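Local structure of PA1221 (Pseudomonas aeruginosa, 4DG8) at residues A[404-407]-A[411-414]. The protein is a member of the ANL superfamily, with an AMP-binding enzyme domain and a phosphopantetheine attachment domain. Sequence-based numbering, arbitrary orientation.
Sequences ARYD and RLRF. With AMP (adenosine monophosphate), chain B.
Residues 404-407 and 411-414 pair as the closing end of an antiparallel beta hairpin, formed where strand 393-406 turns back into strand 412-416. Arg405 and Arg413 make the hydrogen-bonded pair: Arg413 N reaches Arg405 O at 2.7 Å, and Arg405 N returns a bond to Arg413 O. Ala404 with Phe414 and Tyr406 with Leu412 are the non-hydrogen-bonded pairs, their side chains on the other face. There Leu412 CD2 sits over the Tyr406 ring in a CH-pi contact, 3.8 Å from the centroid and 29° off the normal; strand 342-347 packs on both residues through Leu346.

Beyond the last pair, Asp407 fastens the turn. Its N donates to Arg411 O at 2.9 Å, while its OD1 takes Arg411 N from above the carboxylate plane and also accepts from Gln409 N within the turn. OD2 collects three N-H groups: Arg411 NE at 2.6 Å on the syn lone pair, Arg411 NH2 from above the plane, and Arg413 NH1 at 3.0 Å on the anti lone pair. The Arg413 guanidinium stands 80° to the carboxylate, which nevertheless lies at its edge.

Arg413 folds at chi2 and chi3, and Arg405 NH2 lies 3.5 Å above its guanidinium plane. The like charges are probably offset by salt bridges from Arg405 to Asp358 and from Arg413 to Asp332.

Phe414, with CG anti to its N (chi1 -176°), presents one ring face to the C2-N3 side of the adenine, with AMP C2 over the ring centre and Phe414 CZ 3.7 Å from AMP N3. The site is thus a salt-bridged beta hairpin whose second strand supplies an aromatic wall of the AMP pocket of an ANL-superfamily fold.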
loop_
_atom_site.group_PDB
_atom_site.type_symbol
_atom_site.label_atom_id
_atom_site.label_comp_id
_atom_site.label_asym_id
_atom_site.label_seq_id
_atom_site.Cartn_x
_atom_site.Cartn_y
_atom_site.Cartn_z
ATOM N N ALA A 404 -4.783 14.104 14.571
ATOM C CA ALA A 404 -3.598 13.970 15.404
ATOM C C ALA A 404 -3.365 15.239 16.228
ATOM O O ALA A 404 -4.169 16.179 16.178
ATOM C CB ALA A 404 -2.382 13.650 14.547
ATOM N N ARG A 405 -2.263 15.244 16.980
ATOM C CA ARG A 405 -1.840 16.374 17.799
ATOM C C ARG A 405 -0.319 16.381 17.807
ATOM O O ARG A 405 0.309 15.331 17.636
ATOM C CB ARG A 405 -2.319 16.208 19.242
ATOM C CG ARG A 405 -1.526 15.123 19.975
ATOM C CD ARG A 405 -1.778 15.050 21.466
ATOM N NE ARG A 405 -1.205 13.815 22.001
ATOM C CZ ARG A 405 0.007 13.709 22.547
ATOM N NH1 ARG A 405 0.792 14.777 22.665
ATOM N NH2 ARG A 405 0.434 12.524 22.979
ATOM N N TYR A 406 0.274 17.556 18.003
ATOM C CA TYR A 406 1.716 17.656 18.213
ATOM C C TYR A 406 2.042 17.370 19.668
ATOM O O TYR A 406 1.254 17.700 20.558
ATOM C CB TYR A 406 2.226 19.060 17.884
ATOM C CG TYR A 406 2.146 19.443 16.424
ATOM C CD1 TYR A 406 2.963 18.837 15.477
ATOM C CD2 TYR A 406 1.267 20.429 15.997
ATOM C CE1 TYR A 406 2.901 19.197 14.140
ATOM C CE2 TYR A 406 1.193 20.794 14.671
ATOM C CZ TYR A 406 2.011 20.177 13.739
ATOM O OH TYR A 406 1.942 20.556 12.409
ATOM N N ASP A 407 3.205 16.772 19.915
ATOM C CA ASP A 407 3.756 16.742 21.273
ATOM C C ASP A 407 4.697 17.926 21.467
ATOM O O ASP A 407 4.854 18.758 20.561
ATOM C CB ASP A 407 4.466 15.420 21.588
ATOM C CG ASP A 407 5.679 15.162 20.699
ATOM O OD1 ASP A 407 6.221 16.125 20.099
ATOM O OD2 ASP A 407 6.086 13.978 20.602
ATOM N N ARG A 411 6.529 16.694 17.178
ATOM C CA ARG A 411 6.257 15.432 16.488
ATOM C C ARG A 411 4.754 15.193 16.470
ATOM O O ARG A 411 4.052 15.564 17.410
ATOM C CB ARG A 411 6.948 14.258 17.189
ATOM C CG ARG A 411 8.425 14.444 17.439
ATOM C CD ARG A 411 8.989 13.273 18.245
ATOM N NE ARG A 411 8.361 13.131 19.563
ATOM C CZ ARG A 411 8.796 12.291 20.504
ATOM N NH1 ARG A 411 9.863 11.531 20.280
ATOM N NH2 ARG A 411 8.176 12.219 21.674
ATOM N N LEU A 412 4.250 14.582 15.404
ATOM C CA LEU A 412 2.827 14.266 15.349
ATOM C C LEU A 412 2.484 12.983 16.104
ATOM O O LEU A 412 3.220 11.994 16.066
ATOM C CB LEU A 412 2.324 14.200 13.904
ATOM C CG LEU A 412 2.159 15.557 13.207
ATOM C CD1 LEU A 412 1.965 15.361 11.714
ATOM C CD2 LEU A 412 1.003 16.355 13.800
ATOM N N ARG A 413 1.355 13.031 16.801
ATOM C CA ARG A 413 0.843 11.913 17.575
ATOM C C ARG A 413 -0.543 11.558 17.019
ATOM O O ARG A 413 -1.481 12.360 17.112
ATOM C CB ARG A 413 0.761 12.328 19.041
ATOM C CG ARG A 413 2.070 12.957 19.537
ATOM C CD ARG A 413 3.209 11.922 19.570
ATOM N NE ARG A 413 2.974 10.981 20.654
ATOM C CZ ARG A 413 3.495 11.088 21.876
ATOM N NH1 ARG A 413 4.326 12.084 22.187
ATOM N NH2 ARG A 413 3.182 10.190 22.788
ATOM N N PHE A 414 -0.662 10.374 16.421
ATOM C CA PHE A 414 -1.893 9.977 15.738
ATOM C C PHE A 414 -3.050 9.743 16.717
ATOM O O PHE A 414 -2.909 9.050 17.728
ATOM C CB PHE A 414 -1.648 8.730 14.898
ATOM C CG PHE A 414 -2.836 8.297 14.092
ATOM C CD1 PHE A 414 -3.001 8.737 12.781
ATOM C CD2 PHE A 414 -3.782 7.439 14.637
ATOM C CE1 PHE A 414 -4.093 8.334 12.031
ATOM C CE2 PHE A 414 -4.873 7.027 13.891
ATOM C CZ PHE A 414 -5.034 7.479 12.587
HETATM P P AMP B . -3.606 3.189 3.146
HETATM O O1P AMP B . -4.287 1.913 2.700
HETATM O O2P AMP B . -2.086 3.208 3.239
HETATM O O3P AMP B . -4.095 4.287 2.219
HETATM O "O5'" AMP B . -4.221 3.664 4.533
HETATM C "C5'" AMP B . -3.938 4.952 5.042
HETATM C "C4'" AMP B . -4.571 5.169 6.388
HETATM O "O4'" AMP B . -4.127 4.146 7.318
HETATM C "C3'" AMP B . -4.222 6.476 7.076
HETATM O "O3'" AMP B . -4.986 7.574 6.591
HETATM C "C2'" AMP B . -4.465 6.154 8.544
HETATM O "O2'" AMP B . -5.856 6.198 8.838
HETATM C "C1'" AMP B . -3.998 4.697 8.617
HETATM N N9 AMP B . -2.582 4.588 9.036
HETATM C C8 AMP B . -1.546 4.352 8.195
HETATM N N7 AMP B . -0.365 4.304 8.857
HETATM C C5 AMP B . -0.617 4.522 10.157
HETATM C C6 AMP B . 0.192 4.606 11.404
HETATM N N6 AMP B . 1.528 4.449 11.380
HETATM N N1 AMP B . -0.456 4.841 12.571
HETATM C C2 AMP B . -1.797 4.994 12.592
HETATM N N3 AMP B . -2.588 4.929 11.502
HETATM C C4 AMP B . -2.079 4.699 10.271
#